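Local coordinates for protein membrane-anchored mycosin mycp1 (Mycobacterium smegmatis, PDB 4KB5) that acts as a subtilisin-like serine protease that cleaves EspB and may help regulate secretion and virulence through the mycobacterial ESX-1 (type VII) system, at residues E54-A59 with M122-R127; D117-M122 with N285-G290. All coordinates share one frame; numbering follows the deposited sequence.

How the interactions relate
Both contacts are largely buried, and they share M122, drawing on one continuous run, 117-127, of which all but R127 is loop, leading from helix 102-110 into strand 127-132. Interaction 1 ties the far end of that run to segment 54-59, on helix 52-55, through a single polar side chain, Q56, which gives its amide hydrogen to a backbone carbonyl. Interaction 2, whose centre lies about 14 Å from that of interaction 1, sets the near end against strand 288-289 by apolar packing of F119, with no hydrogen bond crossing. Q56 joins the two, since its amide also makes a weak hydrogen bond to G121 O. Interaction 2 lies closer to the inferred charge-relay residues.

Interaction 1. Residues E54-A59 with M122-R127; sequences EAQKFA and MAPDVR
Q56 faces a bend of backbone running from M122 to P124, and its CA comes to 7.7 Å from that of A123, the shortest such spacing between the two segments. On one side the chain follows on from helix 52-55, with F58 N bonded to A55 O at 3.0 Å. On the other, A123 to V126 form a type I turn closed by V126 N on A123 O at 3.3 Å. The gap between the backbones is bridged by one side chain. Q56 puts CG anti to its carbonyl carbon (chi1 -63°) and then runs extended, which carries the amide across to the loop. NE2 donates to M122 O at 2.9 Å with an almost straight N-H...O angle of 168°. The acceptor lies close to the amide plane of Q56, but the donor stands above the plane of the M122 carbonyl, 66° out of it, so the bond does not follow a lone pair.

In the subtilisin fold, these are two approaches to the central parallel sheet: 54-59 leads to strand 65-70, while the other segment enters its neighbour, strand 127-132. The two runs meet again beyond the contact, where D125 bonds to T60 through both side chain and backbone.

P124 comes at the same amide from the opposite direction, its CD 3.3 Å from Q56 NE2 and 4.0 Å from Q56 CD, so the pyrrolidine ring packs against the nitrogen that makes the bond. NE2 has a second, weak hydrogen bond to G121 O, and two carbonyls of one loop thus hold the amide. The M122 side chain packs on Y317 of helix 311-328 and on L50, while A55 rests on P363 and L367 of helix 363-368.

Interaction 2. Residues D117-M122 with N285-G290; sequences DGFVGM and NLTSLG
F119 lays its ring against T287, S288 and L289, joining the loop after helix 102-110 to strand 288-289, an outer strand of the small three-stranded antiparallel sheet of this subtilisin-like domain. The backbones stay apart, F119 CA to S288 CA being 7.2 Å, and no hydrogen bond crosses. The ring fills the distance instead: its CG is anti to the backbone N (chi1 179°), which sends the phenyl group out to the strand.

The tight part is the ring itself. L289 meets its CD1 side obliquely through a branch point and a methyl, with CG and CD2 each 3.6 Å from F119 CD1. On the other half of the ring, F119 CE2 sits 3.1 Å from T287 O, a close approach of an aromatic C-H to a carbonyl oxygen, and the same carbon is 3.7 Å from S288 CA. The leucine, S288 CA and T287 O all lie on one side of the ring plane. S288 directs its CB away from the loop segment; its side chain touches A107 and I108 of helix 102-110, and OG bonds to M104 O. That side chain lies about 9 Å from that of H101, the probable charge-relay histidine.

Packing is looser towards the less buried residues, T287 and D117. The methyl of T287, CG2, comes only to 4.1 Å from F119 CD2, and D117 makes no direct contact with the strand segment. D117 instead shapes the loop before the ring: OD2 forms a salt bridge with R78, a residue that the L289 side chain also touches. The other carboxylate oxygen closes an Asx turn, D117 OD1 taking the N-H of F119 on its anti lone pair at 2.8 Å, with an N-H...O angle of 147°.

Interaction 1. Residues E54-A59 with M122-R127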
ATOM      1  N   GLU A  54       7.050   7.869 -20.807  1.00 35.21           N
ATOM      2  CA  GLU A  54       7.027   6.803 -21.802  1.00 34.06           C
ATOM      3  C   GLU A  54       5.851   5.864 -21.543  1.00 32.86           C
ATOM      4  O   GLU A  54       5.057   5.586 -22.442  1.00 33.42           O
ATOM      5  CB  GLU A  54       8.341   6.021 -21.782  1.00 35.77           C
ATOM      6  CG  GLU A  54       8.352   4.805 -22.692  0.51 35.79           C
ATOM      7  OE1 GLU A  54      10.716   4.620 -22.478  1.00 52.01           O
ATOM      8  OE2 GLU A  54       9.835   4.138 -24.431  0.91 75.65           O
ATOM      9  N   ALA A  55       5.745   5.384 -20.308  1.00 32.34           N
ATOM     10  CA  ALA A  55       4.625   4.493 -19.901  1.00 33.27           C
ATOM     11  C   ALA A  55       3.247   5.036 -20.283  1.00 33.01           C
ATOM     12  O   ALA A  55       2.356   4.282 -20.684  1.00 33.80           O
ATOM     13  CB  ALA A  55       4.674   4.207 -18.398  1.00 31.18           C
ATOM     14  N   GLN A  56       3.076   6.352 -20.170  1.00 33.63           N
ATOM     15  CA  GLN A  56       1.767   6.957 -20.421  1.00 34.62           C
ATOM     16  C   GLN A  56       1.401   7.065 -21.898  1.00 36.55           C
ATOM     17  O   GLN A  56       0.276   7.426 -22.229  1.00 36.80           O
ATOM     18  CB  GLN A  56       1.617   8.290 -19.683  1.00 34.41           C
ATOM     19  CG  GLN A  56       1.680   8.110 -18.171  1.00 34.33           C
ATOM     20  CD  GLN A  56       1.615   9.406 -17.398  1.00 35.14           C
ATOM     21  OE1 GLN A  56       1.866  10.480 -17.939  1.00 37.58           O
ATOM     22  NE2 GLN A  56       1.299   9.311 -16.113  1.00 34.81           N
ATOM     23  N   LYS A  57       2.331   6.710 -22.784  1.00 36.63           N
ATOM     24  CA  LYS A  57       2.002   6.547 -24.204  1.00 38.70           C
ATOM     25  C   LYS A  57       1.155   5.298 -24.443  1.00 38.82           C
ATOM     26  O   LYS A  57       0.491   5.179 -25.471  1.00 39.14           O
ATOM     27  CB  LYS A  57       3.278   6.495 -25.054  1.00 43.04           C
ATOM     28  CG  LYS A  57       4.037   7.813 -25.041  1.00 46.46           C
ATOM     29  CD  LYS A  57       5.309   7.805 -25.865  0.53 50.68           C
ATOM     30  CE  LYS A  57       5.891   9.212 -25.886  0.69 55.43           C
ATOM     31  NZ  LYS A  57       7.248   9.259 -26.490  1.00 63.96           N
ATOM     32  N   PHE A  58       1.170   4.377 -23.481  1.00 37.47           N
ATOM     33  CA  PHE A  58       0.452   3.109 -23.606  1.00 37.82           C
ATOM     34  C   PHE A  58      -0.841   3.026 -22.788  1.00 37.34           C
ATOM     35  O   PHE A  58      -1.738   2.261 -23.138  1.00 38.55           O
ATOM     36  CB  PHE A  58       1.383   1.951 -23.259  1.00 39.81           C
ATOM     37  CG  PHE A  58       2.628   1.921 -24.101  1.00 41.33           C
ATOM     38  CD1 PHE A  58       2.567   1.531 -25.440  1.00 41.84           C
ATOM     39  CD2 PHE A  58       3.848   2.318 -23.570  1.00 41.05           C
ATOM     40  CE1 PHE A  58       3.712   1.524 -26.227  1.00 43.24           C
ATOM     41  CE2 PHE A  58       4.995   2.314 -24.351  1.00 43.46           C
ATOM     42  CZ  PHE A  58       4.926   1.916 -25.681  1.00 43.24           C
ATOM     43  N   ALA A  59      -0.924   3.798 -21.705  1.00 36.38           N
ATOM     44  CA  ALA A  59      -2.103   3.818 -20.822  1.00 34.88           C
ATOM     45  C   ALA A  59      -2.064   5.022 -19.887  1.00 34.04           C
ATOM     46  O   ALA A  59      -0.984   5.515 -19.565  1.00 32.32           O
ATOM     47  CB  ALA A  59      -2.179   2.531 -20.008  1.00 32.72           C
ATOM     48  N   MET A 122       1.175   8.417 -11.692  1.00 28.84           N
ATOM     49  CA  MET A 122       1.390   7.277 -12.592  1.00 30.02           C
ATOM     50  C   MET A 122       0.229   7.141 -13.589  1.00 29.54           C
ATOM     51  O   MET A 122       0.443   6.911 -14.788  1.00 28.24           O
ATOM     52  CB  MET A 122       1.584   5.998 -11.755  1.00 32.25           C
ATOM     53  CG  MET A 122       1.819   4.728 -12.550  1.00 37.04           C
ATOM     54  SD  MET A 122       3.486   4.581 -13.234  1.00 41.97           S
ATOM     55  CE  MET A 122       4.479   4.584 -11.749  1.00 38.18           C
ATOM     56  N   ALA A 123      -0.997   7.315 -13.092  1.00 29.19           N
ATOM     57  CA  ALA A 123      -2.203   7.075 -13.879  1.00 28.54           C
ATOM     58  C   ALA A 123      -3.198   8.232 -13.706  1.00 30.75           C
ATOM     59  O   ALA A 123      -4.174   8.108 -12.951  1.00 29.59           O
ATOM     60  CB  ALA A 123      -2.829   5.741 -13.485  1.00 27.39           C
ATOM     61  N   PRO A 124      -2.956   9.358 -14.422  1.00 32.28           N
ATOM     62  CA  PRO A 124      -3.694  10.613 -14.219  1.00 31.92           C
ATOM     63  C   PRO A 124      -5.146  10.619 -14.672  1.00 32.15           C
ATOM     64  O   PRO A 124      -5.819  11.612 -14.449  1.00 32.47           O
ATOM     65  CB  PRO A 124      -2.886  11.644 -15.036  1.00 32.17           C
ATOM     66  CG  PRO A 124      -2.190  10.836 -16.083  1.00 33.04           C
ATOM     67  CD  PRO A 124      -1.880   9.511 -15.427  1.00 31.74           C
ATOM     68  N   ASP A 125      -5.617   9.552 -15.315  1.00 31.80           N
ATOM     69  CA  ASP A 125      -7.026   9.454 -15.696  1.00 33.29           C
ATOM     70  C   ASP A 125      -7.897   8.552 -14.788  1.00 32.57           C
ATOM     71  O   ASP A 125      -9.088   8.387 -15.062  1.00 33.06           O
ATOM     72  CB  ASP A 125      -7.177   8.987 -17.149  1.00 34.91           C
ATOM     73  CG  ASP A 125      -6.826  10.068 -18.169  1.00 39.45           C
ATOM     74  OD1 ASP A 125      -7.058  11.269 -17.916  1.00 39.48           O
ATOM     75  OD2 ASP A 125      -6.330   9.698 -19.254  1.00 39.61           O
ATOM     76  N   VAL A 126      -7.331   7.969 -13.731  1.00 30.43           N
ATOM     77  CA  VAL A 126      -8.117   7.063 -12.870  1.00 30.16           C
ATOM     78  C   VAL A 126      -9.186   7.809 -12.058  1.00 31.19           C
ATOM     79  O   VAL A 126      -9.034   8.991 -11.776  1.00 30.44           O
ATOM     80  CB  VAL A 126      -7.268   6.239 -11.865  1.00 28.73           C
ATOM     81  CG1 VAL A 126      -6.382   5.226 -12.580  1.00 30.67           C
ATOM     82  CG2 VAL A 126      -6.452   7.135 -10.928  1.00 27.20           C
ATOM     83  N   ARG A 127     -10.252   7.100 -11.685  1.00 32.02           N
ATOM     84  CA  ARG A 127     -11.154   7.568 -10.631  1.00 34.49           C
ATOM     85  C   ARG A 127     -10.540   7.157  -9.292  1.00 32.52           C
ATOM     86  O   ARG A 127     -10.113   6.014  -9.132  1.00 31.05           O
ATOM     87  CB  ARG A 127     -12.543   6.959 -10.807  1.00 38.33           C
ATOM     88  CG  ARG A 127     -13.582   7.440  -9.807  1.00 47.46           C
ATOM     89  CD  ARG A 127     -14.952   6.855 -10.134  1.00 55.79           C
ATOM     90  NE  ARG A 127     -16.041   7.635  -9.546  1.00 63.12           N
ATOM     91  CZ  ARG A 127     -17.251   7.782 -10.091  1.00 69.13           C
ATOM     92  NH1 ARG A 127     -17.547   7.204 -11.251  1.00 71.90           N
ATOM     93  NH2 ARG A 127     -18.172   8.521  -9.478  1.00 69.46           N
TER

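Interaction 2. Residues D117-M122 with N285-G290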
ATOM      1  N   ASP A 117       4.093  22.999 -13.547  1.00 38.86           N
ATOM      2  CA  ASP A 117       5.086  22.171 -12.845  1.00 37.36           C
ATOM      3  C   ASP A 117       5.293  20.829 -13.545  1.00 35.98           C
ATOM      4  O   ASP A 117       4.549  20.473 -14.457  1.00 35.39           O
ATOM      5  CB  ASP A 117       4.725  21.974 -11.363  1.00 37.77           C
ATOM      6  CG  ASP A 117       3.428  21.176 -11.169  1.00 39.79           C
ATOM      7  OD1 ASP A 117       3.404  19.957 -11.478  1.00 36.64           O
ATOM      8  OD2 ASP A 117       2.432  21.779 -10.695  1.00 39.30           O
ATOM      9  N   GLY A 118       6.301  20.087 -13.110  1.00 34.67           N
ATOM     10  CA  GLY A 118       6.597  18.804 -13.727  1.00 34.65           C
ATOM     11  C   GLY A 118       6.028  17.578 -13.021  1.00 34.75           C
ATOM     12  O   GLY A 118       6.411  16.455 -13.365  1.00 34.42           O
ATOM     13  N   PHE A 119       5.130  17.763 -12.045  1.00 33.07           N
ATOM     14  CA  PHE A 119       4.545  16.590 -11.369  1.00 33.10           C
ATOM     15  C   PHE A 119       3.371  16.012 -12.138  1.00 32.67           C
ATOM     16  O   PHE A 119       2.477  16.742 -12.551  1.00 30.06           O
ATOM     17  CB  PHE A 119       4.123  16.841  -9.916  1.00 34.23           C
ATOM     18  CG  PHE A 119       3.514  15.623  -9.260  1.00 34.47           C
ATOM     19  CD1 PHE A 119       2.147  15.336  -9.408  1.00 34.95           C
ATOM     20  CD2 PHE A 119       4.306  14.734  -8.543  1.00 33.34           C
ATOM     21  CE1 PHE A 119       1.591  14.192  -8.836  1.00 34.77           C
ATOM     22  CE2 PHE A 119       3.756  13.591  -7.979  1.00 34.81           C
ATOM     23  CZ  PHE A 119       2.397  13.325  -8.116  1.00 33.66           C
ATOM     24  N   VAL A 120       3.388  14.693 -12.314  1.00 30.25           N
ATOM     25  CA  VAL A 120       2.196  13.941 -12.701  1.00 27.78           C
ATOM     26  C   VAL A 120       2.203  12.578 -11.975  1.00 30.38           C
ATOM     27  O   VAL A 120       3.279  12.013 -11.685  1.00 29.04           O
ATOM     28  CB  VAL A 120       2.049  13.806 -14.240  1.00 27.99           C
ATOM     29  CG1 VAL A 120       3.200  12.999 -14.860  1.00 27.79           C
ATOM     30  CG2 VAL A 120       0.709  13.193 -14.608  1.00 26.33           C
ATOM     31  N   GLY A 121       1.009  12.075 -11.663  1.00 29.78           N
ATOM     32  CA  GLY A 121       0.856  10.747 -11.089  1.00 29.70           C
ATOM     33  C   GLY A 121       1.047   9.660 -12.147  1.00 30.23           C
ATOM     34  O   GLY A 121       1.063   9.941 -13.357  1.00 28.75           O
ATOM     35  N   MET A 122       1.175   8.417 -11.692  1.00 28.84           N
ATOM     36  CA  MET A 122       1.390   7.277 -12.592  1.00 30.02           C
ATOM     37  C   MET A 122       0.229   7.141 -13.589  1.00 29.54           C
ATOM     38  O   MET A 122       0.443   6.911 -14.788  1.00 28.24           O
ATOM     39  CB  MET A 122       1.584   5.998 -11.755  1.00 32.25           C
ATOM     40  CG  MET A 122       1.819   4.728 -12.550  1.00 37.04           C
ATOM     41  SD  MET A 122       3.486   4.581 -13.234  1.00 41.97           S
ATOM     42  CE  MET A 122       4.479   4.584 -11.749  1.00 38.18           C
ATOM     43  N   ASN A 285      12.599  10.749  -0.711  1.00 35.84           N
ATOM     44  CA  ASN A 285      12.714  12.111  -1.277  1.00 35.06           C
ATOM     45  C   ASN A 285      11.740  12.333  -2.421  1.00 31.78           C
ATOM     46  O   ASN A 285      12.124  12.828  -3.487  1.00 31.61           O
ATOM     47  CB  ASN A 285      14.143  12.355  -1.786  1.00 36.72           C
ATOM     48  CG  ASN A 285      15.182  12.178  -0.704  1.00 40.59           C
ATOM     49  OD1 ASN A 285      15.083  12.776   0.364  1.00 43.24           O
ATOM     50  ND2 ASN A 285      16.182  11.350  -0.971  1.00 42.14           N
ATOM     51  N   LEU A 286      10.484  11.953  -2.218  1.00 29.56           N
ATOM     52  CA  LEU A 286       9.504  12.029  -3.301  1.00 29.89           C
ATOM     53  C   LEU A 286       8.878  13.401  -3.403  1.00 29.09           C
ATOM     54  O   LEU A 286       8.955  14.202  -2.471  1.00 27.81           O
ATOM     55  CB  LEU A 286       8.398  10.981  -3.114  1.00 29.35           C
ATOM     56  CG  LEU A 286       8.887   9.538  -2.939  1.00 29.90           C
ATOM     57  CD1 LEU A 286       7.683   8.656  -2.662  1.00 28.69           C
ATOM     58  CD2 LEU A 286       9.641   9.087  -4.178  1.00 26.48           C
ATOM     59  N   THR A 287       8.259  13.647  -4.554  1.00 30.02           N
ATOM     60  CA  THR A 287       7.389  14.792  -4.756  1.00 31.25           C
ATOM     61  C   THR A 287       5.959  14.294  -4.925  1.00 31.75           C
ATOM     62  O   THR A 287       5.716  13.301  -5.616  1.00 29.55           O
ATOM     63  CB  THR A 287       7.809  15.586  -6.008  1.00 31.74           C
ATOM     64  OG1 THR A 287       9.158  16.021  -5.836  1.00 32.74           O
ATOM     65  CG2 THR A 287       6.913  16.828  -6.229  1.00 32.23           C
ATOM     66  N   SER A 288       5.025  15.015  -4.313  1.00 29.47           N
ATOM     67  CA  SER A 288       3.602  14.734  -4.450  1.00 29.25           C
ATOM     68  C   SER A 288       2.821  16.038  -4.303  1.00 30.77           C
ATOM     69  O   SER A 288       3.405  17.108  -4.130  1.00 31.39           O
ATOM     70  CB  SER A 288       3.110  13.870  -3.288  1.00 29.05           C
ATOM     71  OG  SER A 288       1.957  13.132  -3.654  1.00 28.26           O
ATOM     72  N   LEU A 289       1.498  15.939  -4.373  1.00 29.17           N
ATOM     73  CA  LEU A 289       0.612  17.109  -4.389  1.00 29.89           C
ATOM     74  C   LEU A 289      -0.055  17.273  -3.043  1.00 31.01           C
ATOM     75  O   LEU A 289      -0.354  16.278  -2.369  1.00 29.49           O
ATOM     76  CB  LEU A 289      -0.464  16.993  -5.480  1.00 28.06           C
ATOM     77  CG  LEU A 289      -0.017  16.887  -6.938  1.00 27.35           C
ATOM     78  CD1 LEU A 289      -1.227  16.858  -7.867  1.00 25.86           C
ATOM     79  CD2 LEU A 289       0.956  17.998  -7.347  1.00 27.19           C
ATOM     80  N   GLY A 290      -0.304  18.528  -2.664  1.00 30.56           N
ATOM     81  CA  GLY A 290      -0.831  18.853  -1.341  1.00 29.28           C
ATOM     82  C   GLY A 290      -2.326  19.066  -1.346  1.00 29.62           C
ATOM     83  O   GLY A 290      -3.023  18.661  -2.294  1.00 27.58           O
TER